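Local atomic coordinates of dihydrodipicolinate synthase (Rhodopseudomonas palustris, PDB entry 3DZ1), a protein that probably condenses pyruvate with aspartate semialdehyde to form 4-hydroxy-tetrahydrodipicolinate in lysine biosynthesis, as a TIM-barrel lyase of the DapA family. Residues A[94-99]-A[132-137]; A[160-165]-A[190-195]. All coordinates share one frame; numbering follows the deposited sequence.

Contact 1: A[94-99]-A[132-137]; sequences LARLSM and GDDVPW
Asp134 OD1 is the polar atom best held between 94-99 and 132-137, gripped by two nitrogens of one arginine. Arg96 NH1 gives the good bond, 3.0 Å to Asp134 OD1 and fairly straight at 162°, entering on the syn lone pair with the oxygen almost in the guanidinium plane. Arg96 NH2 adds a weak second bond to the same oxygen, and Asp134 OD2 takes another weak bond from NH1. The salt bridge thus meets tip to tip at the guanidinium edge; the two flat groups are turned 34° apart, and one good bond with two weak ones results. Arg96 reaches across from the side of its helix by bending at chi2 (-59°), while the carboxylate of Asp134 stands between its own backbone N and carbonyl carbon. Arg92 brings a second positive charge close to Arg96 NE, which the carboxylate probably helps to offset.

A type I turn from Gly132 to Val135, closed by Val135 N to Gly132 O at 3.2 Å, presents the acid. Gly132, leaving the preceding helix with positive phi, offers bare backbone to the guanidinium: Gly132 CA lies 3.3 Å from Arg96 NH2, and Gly132 N sits over one face. One turn further along the helix from Arg96, selenomethionine Met99, folded at chi2 and chi3, crosses the side chains of Val135 and Pro136 obliquely. Met99 CG packs 3.9 Å from Val135 CG1, and Met99 CE rests 3.6 Å from Pro136 CD. Val135 also touches Val106 of strand 105-108, so the apolar layer continues inward. A salt bridge beside an apolar cluster here joins outer helix 88-101 to the loop leading from helix 117-131 into strand 137-141, an alpha-to-beta connection of the TIM barrel.

Contact 2: A[160-165]-A[190-195]; sequences MDSASC and SLRPLS
One carbonyl oxygen, Cys165 O, accepts from both terminal nitrogens of a single arginine, an end-on grip by Arg192. The setting is the TIM barrel, where the loop entering strand 195-198 lies against the turn entering strand 165-170. Arg192 NH1 and Arg192 NH2 each stand 2.9 Å from Cys165 O, and with both N-H...O angles at 144° the two bonds are equally bent toward the one oxygen. The oxygen lies close to the guanidinium plane, and both donors lie in the carbonyl plane. Starting from a crowded chi1 of 67°, the arginine runs extended from CG to NE, which carries its tip over to the strand.

Ser162 OG also fixes the backbone of Cys165: Ser162 OG accepts from Cys165 N at 3.0 Å, an ST motif, and bonds to Val159 O of helix 152-161. Arg192 O is in turn held by Gln186 of helix 176-188.

Beside the arginine's aliphatic stem, selenomethionine Met160 slides past in the opposite direction, bent at chi2 and chi3. Met160 SE is 4.2 Å from Leu191 CD1, and Met160 CE lies 3.7 Å from Ser190 O. Arg192 N, buried here and without a polar partner in the model, faces Met160 SE at 3.6 Å.

How the contacts relate
From the N terminus the chain builds strands 11-15, 45-48 and 78-82, with helices 28-40 and 60-73 between them, before helix 88-101; after strand 105-108 and helix 117-131, segment 132-137 returns to 94-99 and closes contact 1. Contact 2 opens at 160-165 and closes at 190-195, after strand 165-170 and helix 176-188. The two loops follow in series, neither nested nor crossed. Contact 1 ties helix 88-101 to the loop entering strand 137-141; contact 2 ties the loop entering 165-170 to the one entering 195-198. Ser164 joins them where 137-141 and 165-170 begin to pair: Asp133 O to Ser164 OG (2.6 Å) and Trp137 N to Ser164 O (3.1 Å) are probable hydrogen bonds.

Contact 1: A[94-99]-A[132-137]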
ATOM      1  N   LEU A  94       0.254 -27.632   9.645  1.00 13.03           N
ATOM      2  CA  LEU A  94       0.322 -27.112  11.008  1.00 13.88           C
ATOM      3  C   LEU A  94      -1.003 -27.197  11.754  1.00 12.65           C
ATOM      4  O   LEU A  94      -1.026 -27.438  12.962  1.00 12.11           O
ATOM      5  CB  LEU A  94       0.818 -25.660  10.998  1.00 14.79           C
ATOM      6  CG  LEU A  94       1.092 -25.019  12.363  1.00 16.27           C
ATOM      7  CD1 LEU A  94       2.087 -25.873  13.146  1.00 16.78           C
ATOM      8  CD2 LEU A  94       1.634 -23.610  12.170  1.00 16.16           C
ATOM      9  N   ALA A  95      -2.107 -27.001  11.042  1.00 12.59           N
ATOM     10  CA  ALA A  95      -3.423 -27.059  11.676  1.00 12.75           C
ATOM     11  C   ALA A  95      -3.746 -28.467  12.176  1.00 14.89           C
ATOM     12  O   ALA A  95      -4.119 -28.651  13.334  1.00 14.31           O
ATOM     13  CB  ALA A  95      -4.491 -26.593  10.703  1.00 13.36           C
ATOM     14  N   ARG A  96      -3.596 -29.457  11.300  1.00 15.90           N
ATOM     15  CA  ARG A  96      -3.883 -30.844  11.661  1.00 17.14           C
ATOM     16  C   ARG A  96      -2.948 -31.348  12.753  1.00 16.25           C
ATOM     17  O   ARG A  96      -3.367 -32.066  13.662  1.00 16.11           O
ATOM     18  CB  ARG A  96      -3.765 -31.748  10.433  1.00 20.99           C
ATOM     19  CG  ARG A  96      -4.803 -31.486   9.353  1.00 25.28           C
ATOM     20  CD  ARG A  96      -6.214 -31.668   9.880  1.00 29.93           C
ATOM     21  NE  ARG A  96      -7.183 -31.814   8.796  1.00 33.88           N
ATOM     22  CZ  ARG A  96      -8.502 -31.776   8.959  1.00 34.14           C
ATOM     23  NH1 ARG A  96      -9.023 -31.593  10.165  1.00 33.47           N
ATOM     24  NH2 ARG A  96      -9.305 -31.927   7.913  1.00 35.77           N
ATOM     25  N   LEU A  97      -1.679 -30.967  12.657  1.00 16.17           N
ATOM     26  CA  LEU A  97      -0.681 -31.368  13.641  1.00 16.86           C
ATOM     27  C   LEU A  97      -1.055 -30.817  15.010  1.00 16.48           C
ATOM     28  O   LEU A  97      -1.000 -31.526  16.025  1.00 15.35           O
ATOM     29  CB  LEU A  97       0.695 -30.838  13.236  1.00 18.15           C
ATOM     30  CG  LEU A  97       1.862 -31.157  14.176  1.00 21.19           C
ATOM     31  CD1 LEU A  97       3.137 -31.260  13.369  1.00 23.87           C
ATOM     32  CD2 LEU A  97       1.981 -30.096  15.260  1.00 23.09           C
ATOM     33  N   SER A  98      -1.434 -29.544  15.026  1.00 13.98           N
ATOM     34  CA  SER A  98      -1.815 -28.873  16.260  1.00 14.02           C
ATOM     35  C   SER A  98      -3.047 -29.516  16.878  1.00 12.96           C
ATOM     36  O   SER A  98      -3.100 -29.732  18.088  1.00 13.96           O
ATOM     37  CB  SER A  98      -2.080 -27.393  15.990  1.00 12.74           C
ATOM     38  OG  SER A  98      -0.920 -26.761  15.481  1.00 13.02           O
HETATM   39  N   MSE A  99      -4.040 -29.823  16.049  1.00 13.08           N
HETATM   40  CA  MSE A  99      -5.252 -30.449  16.551  1.00 15.51           C
HETATM   41  C   MSE A  99      -4.968 -31.853  17.089  1.00 15.86           C
HETATM   42  O   MSE A  99      -5.478 -32.227  18.150  1.00 14.44           O
HETATM   43  CB  MSE A  99      -6.324 -30.498  15.457  1.00 16.52           C
HETATM   44  CG  MSE A  99      -6.812 -29.124  14.994  1.00 18.84           C
HETATM   45 SE   MSE A  99      -7.404 -27.938  16.430  1.00 23.89          SE
HETATM   46  CE  MSE A  99      -8.999 -28.889  16.980  1.00 21.39           C
ATOM     47  N   GLY A 132      -9.822 -28.222   6.972  1.00 18.39           N
ATOM     48  CA  GLY A 132     -10.891 -29.153   7.289  1.00 18.59           C
ATOM     49  C   GLY A 132     -12.013 -28.437   8.017  1.00 20.09           C
ATOM     50  O   GLY A 132     -11.758 -27.646   8.924  1.00 17.58           O
ATOM     51  N   ASP A 133     -13.255 -28.707   7.628  1.00 22.49           N
ATOM     52  CA  ASP A 133     -14.405 -28.054   8.256  1.00 26.59           C
ATOM     53  C   ASP A 133     -14.639 -28.481   9.704  1.00 26.72           C
ATOM     54  O   ASP A 133     -15.498 -27.929  10.391  1.00 28.58           O
ATOM     55  CB  ASP A 133     -15.674 -28.317   7.442  1.00 30.31           C
ATOM     56  CG  ASP A 133     -15.568 -27.811   6.021  1.00 33.79           C
ATOM     57  OD1 ASP A 133     -15.168 -26.643   5.831  1.00 35.36           O
ATOM     58  OD2 ASP A 133     -15.892 -28.579   5.092  1.00 38.81           O
ATOM     59  N   ASP A 134     -13.871 -29.459  10.165  1.00 26.95           N
ATOM     60  CA  ASP A 134     -14.006 -29.963  11.523  1.00 25.94           C
ATOM     61  C   ASP A 134     -13.112 -29.219  12.513  1.00 23.26           C
ATOM     62  O   ASP A 134     -13.214 -29.416  13.723  1.00 24.81           O
ATOM     63  CB  ASP A 134     -13.667 -31.456  11.555  1.00 29.53           C
ATOM     64  CG  ASP A 134     -12.261 -31.748  11.050  1.00 31.99           C
ATOM     65  OD1 ASP A 134     -11.957 -31.398   9.890  1.00 34.38           O
ATOM     66  OD2 ASP A 134     -11.462 -32.331  11.812  1.00 33.82           O
ATOM     67  N   VAL A 135     -12.240 -28.365  11.995  1.00 18.70           N
ATOM     68  CA  VAL A 135     -11.315 -27.620  12.835  1.00 14.71           C
ATOM     69  C   VAL A 135     -11.854 -26.260  13.279  1.00 12.97           C
ATOM     70  O   VAL A 135     -12.112 -25.383  12.451  1.00  9.64           O
ATOM     71  CB  VAL A 135      -9.971 -27.408  12.100  1.00 15.62           C
ATOM     72  CG1 VAL A 135      -8.995 -26.644  12.988  1.00 13.28           C
ATOM     73  CG2 VAL A 135      -9.387 -28.758  11.699  1.00 16.63           C
ATOM     74  N   PRO A 136     -12.042 -26.072  14.598  1.00 10.77           N
ATOM     75  CA  PRO A 136     -12.548 -24.799  15.120  1.00 10.06           C
ATOM     76  C   PRO A 136     -11.505 -23.736  14.810  1.00  9.46           C
ATOM     77  O   PRO A 136     -10.312 -23.972  14.999  1.00  6.79           O
ATOM     78  CB  PRO A 136     -12.655 -25.054  16.625  1.00 10.64           C
ATOM     79  CG  PRO A 136     -12.821 -26.540  16.725  1.00 10.59           C
ATOM     80  CD  PRO A 136     -11.845 -27.040  15.689  1.00 12.17           C
ATOM     81  N   TRP A 137     -11.924 -22.572  14.330  1.00  8.99           N
ATOM     82  CA  TRP A 137     -10.934 -21.551  14.036  1.00  8.23           C
ATOM     83  C   TRP A 137     -11.336 -20.144  14.429  1.00  8.33           C
ATOM     84  O   TRP A 137     -12.509 -19.856  14.689  1.00  8.78           O
ATOM     85  CB  TRP A 137     -10.521 -21.597  12.560  1.00 10.74           C
ATOM     86  CG  TRP A 137     -11.614 -21.312  11.577  1.00 14.10           C
ATOM     87  CD1 TRP A 137     -12.644 -22.139  11.223  1.00 14.37           C
ATOM     88  CD2 TRP A 137     -11.767 -20.123  10.796  1.00 14.38           C
ATOM     89  NE1 TRP A 137     -13.426 -21.536  10.266  1.00 13.71           N
ATOM     90  CE2 TRP A 137     -12.910 -20.297   9.986  1.00 15.64           C
ATOM     91  CE3 TRP A 137     -11.045 -18.924  10.701  1.00 14.88           C
ATOM     92  CZ2 TRP A 137     -13.349 -19.317   9.091  1.00 16.32           C
ATOM     93  CZ3 TRP A 137     -11.482 -17.949   9.811  1.00 15.07           C
ATOM     94  CH2 TRP A 137     -12.626 -18.153   9.017  1.00 17.30           C
TER

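Contact 2: A[160-165]-A[190-195]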
HETATM    1  N   MSE A 160     -20.932 -17.331   8.839  1.00 10.55           N
HETATM    2  CA  MSE A 160     -22.064 -18.146   8.414  1.00 13.50           C
HETATM    3  C   MSE A 160     -21.747 -19.076   7.238  1.00 14.45           C
HETATM    4  O   MSE A 160     -22.427 -20.086   7.041  1.00 13.97           O
HETATM    5  CB  MSE A 160     -23.259 -17.247   8.082  1.00 15.86           C
HETATM    6  CG  MSE A 160     -23.760 -16.433   9.273  1.00 16.46           C
HETATM    7 SE   MSE A 160     -24.225 -17.499  10.836  1.00 22.33          SE
HETATM    8  CE  MSE A 160     -26.071 -17.890  10.380  1.00 20.03           C
ATOM      9  N   ASP A 161     -20.724 -18.736   6.460  1.00 14.14           N
ATOM     10  CA  ASP A 161     -20.310 -19.570   5.329  1.00 15.46           C
ATOM     11  C   ASP A 161     -19.514 -20.768   5.852  1.00 15.16           C
ATOM     12  O   ASP A 161     -19.394 -21.793   5.180  1.00 14.46           O
ATOM     13  CB  ASP A 161     -19.402 -18.791   4.370  1.00 18.36           C
ATOM     14  CG  ASP A 161     -20.168 -17.994   3.328  1.00 20.20           C
ATOM     15  OD1 ASP A 161     -21.415 -18.033   3.314  1.00 22.33           O
ATOM     16  OD2 ASP A 161     -19.499 -17.324   2.513  1.00 24.94           O
ATOM     17  N   SER A 162     -18.970 -20.627   7.056  1.00 14.21           N
ATOM     18  CA  SER A 162     -18.151 -21.675   7.657  1.00 12.80           C
ATOM     19  C   SER A 162     -18.895 -22.634   8.575  1.00 13.18           C
ATOM     20  O   SER A 162     -19.919 -22.304   9.176  1.00 12.72           O
ATOM     21  CB  SER A 162     -17.009 -21.052   8.454  1.00 14.46           C
ATOM     22  OG  SER A 162     -17.498 -20.562   9.692  1.00 10.14           O
ATOM     23  N   ALA A 163     -18.345 -23.831   8.697  1.00 12.88           N
ATOM     24  CA  ALA A 163     -18.929 -24.839   9.552  1.00 12.08           C
ATOM     25  C   ALA A 163     -18.397 -24.649  10.966  1.00 12.40           C
ATOM     26  O   ALA A 163     -19.110 -24.893  11.938  1.00 12.04           O
ATOM     27  CB  ALA A 163     -18.563 -26.234   9.041  1.00 13.75           C
ATOM     28  N   SER A 164     -17.159 -24.163  11.071  1.00 11.19           N
ATOM     29  CA  SER A 164     -16.521 -24.029  12.375  1.00 11.33           C
ATOM     30  C   SER A 164     -15.796 -22.741  12.786  1.00 10.51           C
ATOM     31  O   SER A 164     -14.879 -22.802  13.605  1.00  9.20           O
ATOM     32  CB  SER A 164     -15.560 -25.208  12.568  1.00 11.61           C
ATOM     33  OG  SER A 164     -16.222 -26.442  12.337  1.00 13.69           O
ATOM     34  N   CYS A 165     -16.156 -21.587  12.231  1.00  8.38           N
ATOM     35  CA  CYS A 165     -15.503 -20.370  12.709  1.00  9.71           C
ATOM     36  C   CYS A 165     -16.254 -20.061  14.003  1.00  9.52           C
ATOM     37  O   CYS A 165     -17.447 -19.758  13.976  1.00  9.90           O
ATOM     38  CB  CYS A 165     -15.658 -19.204  11.739  1.00  9.50           C
ATOM     39  SG  CYS A 165     -14.860 -17.695  12.383  1.00 10.19           S
ATOM     40  N   SER A 190     -29.364 -12.913  12.320  1.00 14.56           N
ATOM     41  CA  SER A 190     -28.587 -13.123  11.104  1.00 13.70           C
ATOM     42  C   SER A 190     -27.195 -13.685  11.407  1.00 13.46           C
ATOM     43  O   SER A 190     -26.510 -14.173  10.510  1.00 10.51           O
ATOM     44  CB  SER A 190     -28.468 -11.817  10.313  1.00 14.42           C
ATOM     45  OG  SER A 190     -27.843 -10.798  11.074  1.00 14.10           O
ATOM     46  N   LEU A 191     -26.782 -13.627  12.669  1.00 12.41           N
ATOM     47  CA  LEU A 191     -25.472 -14.148  13.056  1.00 13.45           C
ATOM     48  C   LEU A 191     -25.578 -15.099  14.248  1.00 13.00           C
ATOM     49  O   LEU A 191     -26.154 -14.756  15.279  1.00 12.05           O
ATOM     50  CB  LEU A 191     -24.524 -12.991  13.394  1.00 12.65           C
ATOM     51  CG  LEU A 191     -23.090 -13.356  13.794  1.00 12.21           C
ATOM     52  CD1 LEU A 191     -22.414 -14.137  12.673  1.00 14.03           C
ATOM     53  CD2 LEU A 191     -22.316 -12.087  14.097  1.00 12.32           C
ATOM     54  N   ARG A 192     -25.012 -16.294  14.096  1.00 11.63           N
ATOM     55  CA  ARG A 192     -25.041 -17.305  15.147  1.00 12.64           C
ATOM     56  C   ARG A 192     -24.052 -16.977  16.264  1.00 11.83           C
ATOM     57  O   ARG A 192     -23.329 -15.990  16.184  1.00 11.51           O
ATOM     58  CB  ARG A 192     -24.701 -18.679  14.559  1.00 13.49           C
ATOM     59  CG  ARG A 192     -23.267 -18.824  14.059  1.00 13.94           C
ATOM     60  CD  ARG A 192     -23.034 -20.267  13.636  1.00 18.96           C
ATOM     61  NE  ARG A 192     -21.871 -20.473  12.778  1.00 20.72           N
ATOM     62  CZ  ARG A 192     -20.606 -20.323  13.148  1.00 23.87           C
ATOM     63  NH1 ARG A 192     -20.300 -19.943  14.388  1.00 26.67           N
ATOM     64  NH2 ARG A 192     -19.638 -20.596  12.277  1.00 22.63           N
ATOM     65  N   PRO A 193     -24.013 -17.804  17.325  1.00 12.20           N
ATOM     66  CA  PRO A 193     -23.089 -17.567  18.437  1.00 11.10           C
ATOM     67  C   PRO A 193     -21.664 -17.371  17.932  1.00 10.39           C
ATOM     68  O   PRO A 193     -21.203 -18.100  17.048  1.00 10.50           O
ATOM     69  CB  PRO A 193     -23.242 -18.829  19.277  1.00 11.29           C
ATOM     70  CG  PRO A 193     -24.698 -19.139  19.111  1.00 11.10           C
ATOM     71  CD  PRO A 193     -24.896 -18.949  17.621  1.00 12.69           C
ATOM     72  N   LEU A 194     -20.971 -16.389  18.496  1.00  9.24           N
ATOM     73  CA  LEU A 194     -19.604 -16.077  18.093  1.00  7.74           C
ATOM     74  C   LEU A 194     -18.859 -15.404  19.230  1.00  8.26           C
ATOM     75  O   LEU A 194     -19.320 -14.402  19.775  1.00  8.05           O
ATOM     76  CB  LEU A 194     -19.613 -15.139  16.880  1.00  8.82           C
ATOM     77  CG  LEU A 194     -18.256 -14.680  16.329  1.00  9.54           C
ATOM     78  CD1 LEU A 194     -17.566 -15.839  15.642  1.00 10.12           C
ATOM     79  CD2 LEU A 194     -18.458 -13.538  15.343  1.00 11.58           C
ATOM     80  N   SER A 195     -17.703 -15.950  19.588  1.00  7.19           N
ATOM     81  CA  SER A 195     -16.903 -15.368  20.650  1.00  7.04           C
ATOM     82  C   SER A 195     -16.134 -14.193  20.069  1.00  7.42           C
ATOM     83  O   SER A 195     -15.651 -14.247  18.932  1.00  6.03           O
ATOM     84  CB  SER A 195     -15.919 -16.401  21.216  1.00  8.13           C
ATOM     85  OG  SER A 195     -15.059 -15.818  22.192  1.00  8.75           O
TER